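Local coordinates for protein methylaspartate ammonia-lyase (PDB 1KKR) that catalyses the reversible anti elimination of ammonia from L-threo-3-methylaspartate to give mesaconate, using a magnesium ion, at residues Ala108-Ala113 with Asp156-Pro161; Leu268-Glu273 with Ser300-Val305; Ile330-Leu335 with Ala355-Thr360. All coordinates share one frame; numbering follows the deposited sequence.

In the fold
The three contacts follow one another along the chain; none nests in or crosses another. Interaction 1 comes first. It closes a mostly helical loop of 42 residues in the N-terminal family region by bringing the starting end of helix 110-118 to the finishing end of helix 150-157. Interaction 2 closes around helix 281-297 and pairs two neighbouring barrel strands. Interaction 3 closes around helix 339-350 and joins two loop-bearing strands at the active site. Interactions 2 and 3 share one parallel sheet and touch where Glu273 OE1 meets Tyr356 CE2 at 3.6 Å. Interaction 1 lies farther off, its centre about 19 Å from that of interaction 3, but its Trp158 reaches helix 339-350.

Interaction 1: residues Ala108-Ala113 with Asp156-Pro161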
loop_
_atom_site.group_PDB
_atom_site.type_symbol
_atom_site.label_atom_id
_atom_site.label_comp_id
_atom_site.label_asym_id
_atom_site.label_seq_id
_atom_site.Cartn_x
_atom_site.Cartn_y
_atom_site.Cartn_z
ATOM N N ALA A 108 -12.111 -27.432 -8.104
ATOM C CA ALA A 108 -11.797 -26.641 -9.305
ATOM C C ALA A 108 -12.282 -25.208 -9.108
ATOM O O ALA A 108 -13.115 -24.956 -8.268
ATOM C CB ALA A 108 -12.464 -27.247 -10.510
ATOM N N PHE A 109 -11.821 -24.309 -9.956
ATOM C CA PHE A 109 -12.163 -22.891 -9.926
ATOM C C PHE A 109 -13.220 -22.442 -10.921
ATOM O O PHE A 109 -14.170 -21.774 -10.561
ATOM C CB PHE A 109 -10.852 -22.116 -10.174
ATOM C CG PHE A 109 -11.045 -20.647 -10.456
ATOM C CD1 PHE A 109 -11.692 -19.836 -9.534
ATOM C CD2 PHE A 109 -10.546 -20.060 -11.621
ATOM C CE1 PHE A 109 -11.900 -18.488 -9.788
ATOM C CE2 PHE A 109 -10.730 -18.688 -11.857
ATOM C CZ PHE A 109 -11.394 -17.907 -10.915
ATOM N N LEU A 110 -13.106 -22.872 -12.170
ATOM C CA LEU A 110 -13.915 -22.285 -13.239
ATOM C C LEU A 110 -15.421 -22.476 -13.187
ATOM O O LEU A 110 -16.178 -21.533 -13.412
ATOM C CB LEU A 110 -13.332 -22.741 -14.596
ATOM C CG LEU A 110 -13.267 -21.848 -15.832
ATOM C CD1 LEU A 110 -13.044 -20.376 -15.679
ATOM C CD2 LEU A 110 -12.137 -22.452 -16.725
ATOM N N PRO A 111 -15.880 -23.680 -12.930
ATOM C CA PRO A 111 -17.317 -23.861 -12.813
ATOM C C PRO A 111 -17.866 -22.921 -11.686
ATOM O O PRO A 111 -18.881 -22.234 -11.846
ATOM C CB PRO A 111 -17.473 -25.348 -12.490
ATOM C CG PRO A 111 -16.176 -25.982 -12.858
ATOM C CD PRO A 111 -15.105 -24.920 -12.734
ATOM N N ASN A 112 -17.165 -22.813 -10.567
ATOM C CA ASN A 112 -17.660 -21.862 -9.543
ATOM C C ASN A 112 -17.679 -20.410 -10.084
ATOM O O ASN A 112 -18.594 -19.624 -9.830
ATOM C CB ASN A 112 -16.820 -21.932 -8.252
ATOM C CG ASN A 112 -17.039 -23.206 -7.493
ATOM O OD1 ASN A 112 -18.113 -23.793 -7.590
ATOM N ND2 ASN A 112 -16.034 -23.641 -6.710
ATOM N N ALA A 113 -16.628 -20.049 -10.797
ATOM C CA ALA A 113 -16.464 -18.692 -11.257
ATOM C C ALA A 113 -17.581 -18.361 -12.227
ATOM O O ALA A 113 -18.154 -17.274 -12.203
ATOM C CB ALA A 113 -15.096 -18.497 -11.896
ATOM N N ASP A 156 -3.205 -24.667 -14.859
ATOM C CA ASP A 156 -3.791 -25.979 -14.960
ATOM C C ASP A 156 -5.126 -25.947 -15.660
ATOM O O ASP A 156 -5.372 -26.779 -16.529
ATOM C CB ASP A 156 -4.039 -26.589 -13.583
ATOM C CG ASP A 156 -2.791 -27.165 -12.950
ATOM O OD1 ASP A 156 -1.777 -27.305 -13.626
ATOM O OD2 ASP A 156 -2.722 -27.517 -11.762
ATOM N N GLU A 157 -6.017 -25.037 -15.261
ATOM C CA GLU A 157 -7.383 -25.057 -15.823
ATOM C C GLU A 157 -7.438 -24.475 -17.201
ATOM O O GLU A 157 -8.439 -24.628 -17.922
ATOM C CB GLU A 157 -8.434 -24.373 -14.916
ATOM C CG GLU A 157 -8.493 -25.016 -13.540
ATOM C CD GLU A 157 -9.758 -24.751 -12.717
ATOM O OE1 GLU A 157 -10.736 -24.200 -13.207
ATOM O OE2 GLU A 157 -9.764 -25.080 -11.520
ATOM N N TRP A 158 -6.412 -23.738 -17.570
ATOM C CA TRP A 158 -6.434 -23.161 -18.927
ATOM C C TRP A 158 -5.369 -23.846 -19.792
ATOM O O TRP A 158 -5.088 -23.418 -20.893
ATOM C CB TRP A 158 -6.188 -21.666 -18.951
ATOM C CG TRP A 158 -7.424 -20.751 -18.781
ATOM C CD1 TRP A 158 -8.054 -20.035 -19.746
ATOM C CD2 TRP A 158 -8.083 -20.426 -17.564
ATOM N NE1 TRP A 158 -9.070 -19.284 -19.206
ATOM C CE2 TRP A 158 -9.096 -19.495 -17.857
ATOM C CE3 TRP A 158 -7.903 -20.803 -16.245
ATOM C CZ2 TRP A 158 -9.952 -18.981 -16.884
ATOM C CZ3 TRP A 158 -8.738 -20.264 -15.274
ATOM C CH2 TRP A 158 -9.759 -19.395 -15.602
ATOM N N GLN A 159 -4.708 -24.840 -19.212
ATOM C CA GLN A 159 -3.663 -25.595 -19.872
ATOM C C GLN A 159 -2.628 -24.662 -20.440
ATOM O O GLN A 159 -2.449 -24.563 -21.643
ATOM C CB GLN A 159 -4.308 -26.545 -20.959
ATOM N N LEU A 160 -1.925 -23.962 -19.552
ATOM C CA LEU A 160 -0.877 -23.030 -19.949
ATOM C C LEU A 160 0.419 -23.526 -19.335
ATOM O O LEU A 160 0.407 -24.103 -18.257
ATOM C CB LEU A 160 -1.110 -21.623 -19.362
ATOM C CG LEU A 160 -2.517 -21.099 -19.604
ATOM C CD1 LEU A 160 -2.860 -19.852 -18.821
ATOM C CD2 LEU A 160 -2.636 -20.825 -21.094
ATOM N N PRO A 161 1.544 -23.254 -19.970
ATOM C CA PRO A 161 2.822 -23.762 -19.460
ATOM C C PRO A 161 3.368 -23.202 -18.172
ATOM O O PRO A 161 4.166 -23.887 -17.585
ATOM C CB PRO A 161 3.790 -23.519 -20.641
ATOM C CG PRO A 161 3.177 -22.394 -21.362
ATOM C CD PRO A 161 1.696 -22.647 -21.302
#
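The carboxylate of Glu157 grips two successive backbone amides, those of Phe109 and Leu110. OE2 accepts from Phe109 N at 2.7 Å in a nearly straight bond. OE1 accepts from Leu110 N at 2.9 Å, in a more bent one. Both oxygens use their syn lone pairs, on the side facing the other oxygen, and the two bonds hold the group from turning. The CB atoms of Phe109 and Leu110 crowd the same carboxylate; Leu110 CB is 3.3 Å from OE1. CG of Glu157 lies anti to its own carbonyl carbon (chi1 -58°), and the chain runs out straight from there to the amides. These amides lie close to the start of helix 110-118, an end whose dipole would probably favour a negative group. The glutamate comes from the last turn of helix 150-157, in the part of the chain assigned to the enolase N-terminal clan, and this helix finishes in a Schellman motif at Gln159.

Beside the polar grip lies the apolar part. Leu110 CD2 sits over one face of the six-membered ring of Trp158, 4.1 Å from its centroid, a CH-pi contact. Leu110 CD1 presses on Trp158 CH2 at 3.4 Å. Phe109 CE2 meets the edge of the indole, 3.9 Å from CH2. The Phe109 side chain is buried against Leu138, Leu139 and Thr142 of helix 128-146, and Trp158 NE1 bonds Asp343 OD1 on helix 339-350. The other side is loose: Pro111 is exposed and comes no closer than 4.5 Å, from CD to Glu157 OE1.

Interaction 2: residues Leu268-Glu273 with Ser300-Val305; sequences LPLYIE and SGVKIV. With MG (magnesium ion), chain C.
Lys303 lies along the ring of Tyr271 and then bonds its hydroxyl. The two side chains point the same way from adjacent strands. Lys303 CB sits over one ring face, 4.0 Å from the centroid, in a CH-pi contact. Its chain then follows the ring outward, and CD comes 3.4 Å from Tyr271 CZ. A bend in the last torsion (chi4 137°) brings NZ to the tyrosine oxygen, and NZ donates to Tyr271 OH at 2.9 Å. Both polar ends are also held by Glu354, which forms a salt bridge with NZ and a hydrogen bond with OH. Val305 CG2 meets the same ring at its edge, 3.8 Å from CD2.

These side chains rise from two parallel strands, 270-273 and 303-306, of a beta-alpha-beta unit in the TIM-barrel part of the enzyme; helix 281-297 makes the crossover. Lys303 N donates to Leu270 O, Ile272 N to Lys303 O, and Val305 N to Ile272 O. Tyr271, Glu273, Lys303 and Val305 share one face of the sheet. Ile272 and Ile304 take the other, where Ile304 packs on helix 281-297. Before the strands pair, a water donates to both Leu270 O and Gly301 O, bridging the gap. Leu270 CD2 packs on Val302 CG2 near that end.

At the opposite end Glu273 reaches the active site. Its CG lies anti to the backbone N (chi1 173°) and the extended chain carries OE2 to the magnesium ion at 2.2 Å. Asp238 and Asp307 bind the same ion, as do two waters, and OD1 of the bound 3-methylaspartate completes the site. OE1 is hydrogen-bonded to His236 NE2, which probably helps to fix the turn of the carboxylate. Val305 CB lies alongside Glu273 CB at 3.8 Å.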
loop_
_atom_site.group_PDB
_atom_site.type_symbol
_atom_site.label_atom_id
_atom_site.label_comp_id
_atom_site.label_asym_id
_atom_site.label_seq_id
_atom_site.Cartn_x
_atom_site.Cartn_y
_atom_site.Cartn_z
ATOM N N LEU A 268 13.282 6.307 -25.997
ATOM C CA LEU A 268 12.459 5.456 -25.124
ATOM C C LEU A 268 11.168 5.169 -25.843
ATOM O O LEU A 268 10.520 6.073 -26.339
ATOM C CB LEU A 268 12.224 6.099 -23.766
ATOM C CG LEU A 268 13.551 6.360 -23.033
ATOM C CD1 LEU A 268 13.371 7.058 -21.772
ATOM C CD2 LEU A 268 14.346 5.062 -22.804
ATOM N N PRO A 269 10.761 3.928 -25.959
ATOM C CA PRO A 269 9.497 3.704 -26.635
ATOM C C PRO A 269 8.383 4.491 -25.931
ATOM O O PRO A 269 8.437 4.729 -24.707
ATOM C CB PRO A 269 9.283 2.208 -26.484
ATOM C CG PRO A 269 10.606 1.635 -26.277
ATOM C CD PRO A 269 11.341 2.680 -25.463
ATOM N N LEU A 270 7.380 4.866 -26.715
ATOM C CA LEU A 270 6.276 5.690 -26.236
ATOM C C LEU A 270 4.904 5.114 -26.524
ATOM O O LEU A 270 4.624 4.619 -27.610
ATOM C CB LEU A 270 6.386 7.101 -26.835
ATOM C CG LEU A 270 5.244 8.088 -26.586
ATOM C CD1 LEU A 270 5.205 8.491 -25.156
ATOM C CD2 LEU A 270 5.326 9.369 -27.396
ATOM N N TYR A 271 4.045 5.217 -25.519
ATOM C CA TYR A 271 2.652 4.772 -25.579
ATOM C C TYR A 271 1.753 5.910 -25.073
ATOM O O TYR A 271 2.018 6.533 -24.015
ATOM C CB TYR A 271 2.423 3.557 -24.678
ATOM C CG TYR A 271 2.897 2.189 -25.210
ATOM C CD1 TYR A 271 4.236 1.912 -25.392
ATOM C CD2 TYR A 271 1.995 1.203 -25.507
ATOM C CE1 TYR A 271 4.664 0.695 -25.851
ATOM C CE2 TYR A 271 2.402 -0.003 -25.982
ATOM C CZ TYR A 271 3.758 -0.259 -26.146
ATOM O OH TYR A 271 4.198 -1.466 -26.640
ATOM N N ILE A 272 0.672 6.145 -25.809
ATOM C CA ILE A 272 -0.281 7.179 -25.469
ATOM C C ILE A 272 -1.628 6.458 -25.283
ATOM O O ILE A 272 -2.175 5.849 -26.191
ATOM C CB ILE A 272 -0.385 8.245 -26.555
ATOM C CG1 ILE A 272 0.920 9.049 -26.750
ATOM C CG2 ILE A 272 -1.579 9.147 -26.278
ATOM C CD1 ILE A 272 1.505 9.779 -25.618
ATOM N N GLU A 273 -2.144 6.533 -24.070
ATOM C CA GLU A 273 -3.399 5.876 -23.721
ATOM C C GLU A 273 -4.503 6.906 -23.806
ATOM O O GLU A 273 -4.328 8.069 -23.403
ATOM C CB GLU A 273 -3.317 5.290 -22.299
ATOM C CG GLU A 273 -4.628 4.715 -21.762
ATOM C CD GLU A 273 -4.526 3.929 -20.471
ATOM O OE1 GLU A 273 -3.423 3.553 -20.063
ATOM O OE2 GLU A 273 -5.591 3.618 -19.890
ATOM N N SER A 300 5.260 6.012 -37.838
ATOM C CA SER A 300 5.494 6.334 -36.444
ATOM C C SER A 300 5.771 5.093 -35.687
ATOM O O SER A 300 5.158 4.053 -35.918
ATOM C CB SER A 300 4.303 7.026 -35.770
ATOM O OG SER A 300 4.687 7.530 -34.495
ATOM N N GLY A 301 6.660 5.271 -34.734
ATOM C CA GLY A 301 6.927 4.230 -33.735
ATOM C C GLY A 301 6.067 4.341 -32.441
ATOM O O GLY A 301 6.148 3.497 -31.520
ATOM N N VAL A 302 5.255 5.396 -32.347
ATOM C CA VAL A 302 4.473 5.654 -31.139
ATOM C C VAL A 302 3.262 4.756 -31.134
ATOM O O VAL A 302 2.687 4.545 -32.157
ATOM C CB VAL A 302 4.082 7.137 -31.055
ATOM C CG1 VAL A 302 3.178 7.375 -29.821
ATOM C CG2 VAL A 302 5.364 7.999 -30.910
ATOM N N LYS A 303 2.890 4.173 -30.006
ATOM C CA LYS A 303 1.718 3.292 -29.995
ATOM C C LYS A 303 0.556 3.905 -29.192
ATOM O O LYS A 303 0.738 4.771 -28.307
ATOM C CB LYS A 303 2.074 1.910 -29.418
ATOM C CG LYS A 303 2.920 0.953 -30.318
ATOM C CD LYS A 303 3.238 -0.306 -29.513
ATOM C CE LYS A 303 4.125 -1.389 -30.261
ATOM N NZ LYS A 303 5.207 -1.978 -29.356
ATOM N N ILE A 304 -0.640 3.431 -29.465
ATOM C CA ILE A 304 -1.776 3.900 -28.707
ATOM C C ILE A 304 -2.503 2.766 -28.007
ATOM O O ILE A 304 -2.557 1.630 -28.482
ATOM C CB ILE A 304 -2.796 4.705 -29.556
ATOM C CG1 ILE A 304 -3.451 3.826 -30.600
ATOM C CG2 ILE A 304 -2.189 6.038 -30.012
ATOM C CD1 ILE A 304 -4.652 4.534 -31.252
ATOM N N VAL A 305 -3.092 3.146 -26.888
ATOM C CA VAL A 305 -3.783 2.248 -25.985
ATOM C C VAL A 305 -5.264 2.628 -25.742
ATOM O O VAL A 305 -5.564 3.732 -25.288
ATOM C CB VAL A 305 -3.136 2.280 -24.570
ATOM C CG1 VAL A 305 -3.789 1.225 -23.656
ATOM C CG2 VAL A 305 -1.609 2.101 -24.592
HETATM MG MG MG C . -6.757 5.160 -18.779
HETATM O O HOH W 1 5.879 2.601 -29.015
HETATM O O HOH W 2 7.911 5.040 -29.530
HETATM O O HOH W 3 -8.286 6.497 -18.168
HETATM O O HOH W 4 -7.482 6.229 -20.494
#

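Interaction 3: residues Ile330-Leu335 with Ala355-Thr360; sequences IKTPDL and AYQGGT. With 2AS ((2S,3S)-3-methyl-aspartic acid), chain E.
The flat peptide group of Ile330 receives Gly358 N from above its carbonyl plane, 40° out of it, with N 3.0 Å from Ile330 O. The carbonyl of Tyr356 is met differently: Ile330 N comes almost head-on, with N 2.8 Å from Tyr356 O. The Tyr356 ring itself stands edge-to-face with His236. These two backbone bonds pair the ends of parallel strands 327-330 and 354-357 in the TIM barrel, just where the chain leaves the strands for the loops that carry the active site.

Ile330 and Gln357 lie on the face of the sheet turned to the surrounding helices. There Ile330 CD1 rests on Ala355 CB at 3.8 Å, and helix 339-350 packs against both Ile330 and Ala355. The side chains of Thr332 and Gln357 cross at a slant, with CG2 of the first 3.8 Å from CG of the second. Thr332 OG1 stays beside Gly359 CA and is hydrogen-bonded to Tyr132 OH. Gln357 NE2 bonds the carbonyl of Cys371. Pro333 CD lies 4.0 Å from Gly359 CA, and Pro333 CG approaches Thr360 CG2. Gly359 N donates to Gln329 OE1.

Lys331 is the proton acceptor. Its CB heads away from 355-360, yet CG lies 3.5 Å from Gly359 O. A bend at its third torsion (chi3 -93°) then directs NZ into the pocket. There NZ forms a salt bridge with Asp307, a magnesium ligand. It also lies near the bound 3-methylaspartate, which is also hydrogen-bonded to His194, Cys361, Gln172 and Gln329. Thr360 OG1 donates to OXT of the ligand's alpha-carboxylate at 2.8 Å.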
loop_
_atom_site.group_PDB
_atom_site.type_symbol
_atom_site.label_atom_id
_atom_site.label_comp_id
_atom_site.label_asym_id
_atom_site.label_seq_id
_atom_site.Cartn_x
_atom_site.Cartn_y
_atom_site.Cartn_z
ATOM N N ILE A 330 -7.126 -3.873 -19.985
ATOM C CA ILE A 330 -8.046 -4.799 -19.389
ATOM C C ILE A 330 -8.132 -4.271 -17.944
ATOM O O ILE A 330 -7.292 -4.568 -17.091
ATOM C CB ILE A 330 -7.434 -6.219 -19.439
ATOM C CG1 ILE A 330 -7.110 -6.613 -20.885
ATOM C CG2 ILE A 330 -8.362 -7.214 -18.778
ATOM C CD1 ILE A 330 -6.319 -7.943 -21.052
ATOM N N LYS A 331 -9.152 -3.483 -17.667
ATOM C CA LYS A 331 -9.237 -2.807 -16.390
ATOM C C LYS A 331 -9.926 -3.798 -15.442
ATOM O O LYS A 331 -11.134 -3.844 -15.400
ATOM C CB LYS A 331 -9.960 -1.477 -16.575
ATOM C CG LYS A 331 -9.750 -0.526 -15.379
ATOM C CD LYS A 331 -10.321 0.852 -15.624
ATOM C CE LYS A 331 -9.317 1.788 -16.171
ATOM N NZ LYS A 331 -9.832 3.086 -16.712
ATOM N N THR A 332 -9.117 -4.611 -14.744
ATOM C CA THR A 332 -9.575 -5.817 -14.057
ATOM C C THR A 332 -10.941 -5.767 -13.349
ATOM O O THR A 332 -11.720 -6.674 -13.520
ATOM C CB THR A 332 -8.481 -6.453 -13.172
ATOM O OG1 THR A 332 -7.968 -5.528 -12.219
ATOM C CG2 THR A 332 -7.251 -6.803 -14.049
ATOM N N PRO A 333 -11.239 -4.778 -12.523
ATOM C CA PRO A 333 -12.460 -4.873 -11.766
ATOM C C PRO A 333 -13.684 -4.790 -12.660
ATOM O O PRO A 333 -14.714 -5.389 -12.336
ATOM C CB PRO A 333 -12.379 -3.694 -10.832
ATOM C CG PRO A 333 -10.953 -3.355 -10.752
ATOM C CD PRO A 333 -10.477 -3.576 -12.182
ATOM N N ASP A 334 -13.563 -4.151 -13.820
ATOM C CA ASP A 334 -14.759 -3.987 -14.635
ATOM C C ASP A 334 -15.063 -5.282 -15.374
ATOM O O ASP A 334 -16.091 -5.380 -15.949
ATOM C CB ASP A 334 -14.626 -2.897 -15.667
ATOM C CG ASP A 334 -14.505 -1.550 -15.059
ATOM O OD1 ASP A 334 -15.254 -1.233 -14.112
ATOM O OD2 ASP A 334 -13.714 -0.740 -15.529
ATOM N N LEU A 335 -14.183 -6.271 -15.374
ATOM C CA LEU A 335 -14.510 -7.499 -16.082
ATOM C C LEU A 335 -15.377 -8.387 -15.262
ATOM O O LEU A 335 -15.852 -9.385 -15.772
ATOM C CB LEU A 335 -13.279 -8.279 -16.546
ATOM C CG LEU A 335 -12.654 -7.676 -17.814
ATOM C CD1 LEU A 335 -11.778 -6.535 -17.451
ATOM C CD2 LEU A 335 -11.812 -8.649 -18.605
ATOM N N ALA A 355 -1.784 -6.956 -24.524
ATOM C CA ALA A 355 -2.671 -6.889 -23.343
ATOM C C ALA A 355 -1.995 -6.203 -22.166
ATOM O O ALA A 355 -0.925 -6.581 -21.785
ATOM C CB ALA A 355 -3.092 -8.297 -22.955
ATOM N N TYR A 356 -2.618 -5.153 -21.655
ATOM C CA TYR A 356 -2.176 -4.415 -20.511
ATOM C C TYR A 356 -3.196 -4.739 -19.426
ATOM O O TYR A 356 -4.391 -4.352 -19.535
ATOM C CB TYR A 356 -2.281 -2.958 -20.877
ATOM C CG TYR A 356 -2.365 -1.968 -19.736
ATOM C CD1 TYR A 356 -1.803 -2.247 -18.503
ATOM C CD2 TYR A 356 -2.986 -0.731 -19.916
ATOM C CE1 TYR A 356 -1.868 -1.318 -17.454
ATOM C CE2 TYR A 356 -3.039 0.218 -18.882
ATOM C CZ TYR A 356 -2.495 -0.089 -17.650
ATOM O OH TYR A 356 -2.521 0.780 -16.572
ATOM N N GLN A 357 -2.748 -5.519 -18.436
ATOM C CA GLN A 357 -3.603 -5.961 -17.362
ATOM C C GLN A 357 -3.516 -4.788 -16.358
ATOM O O GLN A 357 -2.542 -4.677 -15.622
ATOM C CB GLN A 357 -3.116 -7.273 -16.727
ATOM C CG GLN A 357 -4.191 -8.027 -15.917
ATOM C CD GLN A 357 -3.625 -9.237 -15.274
ATOM O OE1 GLN A 357 -3.272 -10.192 -15.960
ATOM N NE2 GLN A 357 -3.444 -9.180 -13.944
ATOM N N GLY A 358 -4.492 -3.886 -16.397
ATOM C CA GLY A 358 -4.408 -2.652 -15.603
ATOM C C GLY A 358 -5.261 -2.840 -14.341
ATOM O O GLY A 358 -5.111 -3.822 -13.606
ATOM N N GLY A 359 -6.202 -1.930 -14.126
ATOM C CA GLY A 359 -6.928 -1.891 -12.870
ATOM C C GLY A 359 -7.117 -0.480 -12.369
ATOM O O GLY A 359 -7.262 0.467 -13.153
ATOM N N THR A 360 -7.154 -0.341 -11.044
ATOM C CA THR A 360 -7.425 0.970 -10.422
ATOM C C THR A 360 -6.650 1.222 -9.150
ATOM O O THR A 360 -6.320 0.298 -8.409
ATOM C CB THR A 360 -8.943 1.151 -10.139
ATOM O OG1 THR A 360 -9.193 2.449 -9.583
ATOM C CG2 THR A 360 -9.461 0.148 -9.090
HETATM C C 2AS E . -7.252 4.407 -11.947
HETATM O O 2AS E . -6.474 4.299 -10.995
HETATM C CA 2AS E . -6.870 5.171 -13.232
HETATM N N 2AS E . -5.823 6.191 -13.025
HETATM C CB 2AS E . -6.562 4.158 -14.380
HETATM C CG 2AS E . -6.387 4.857 -15.711
HETATM O OD1 2AS E . -6.468 4.268 -16.787
HETATM C C4 2AS E . -5.351 3.244 -14.207
HETATM O OD2 2AS E . -6.203 6.061 -15.691
HETATM O OXT 2AS E . -8.362 3.874 -11.857
#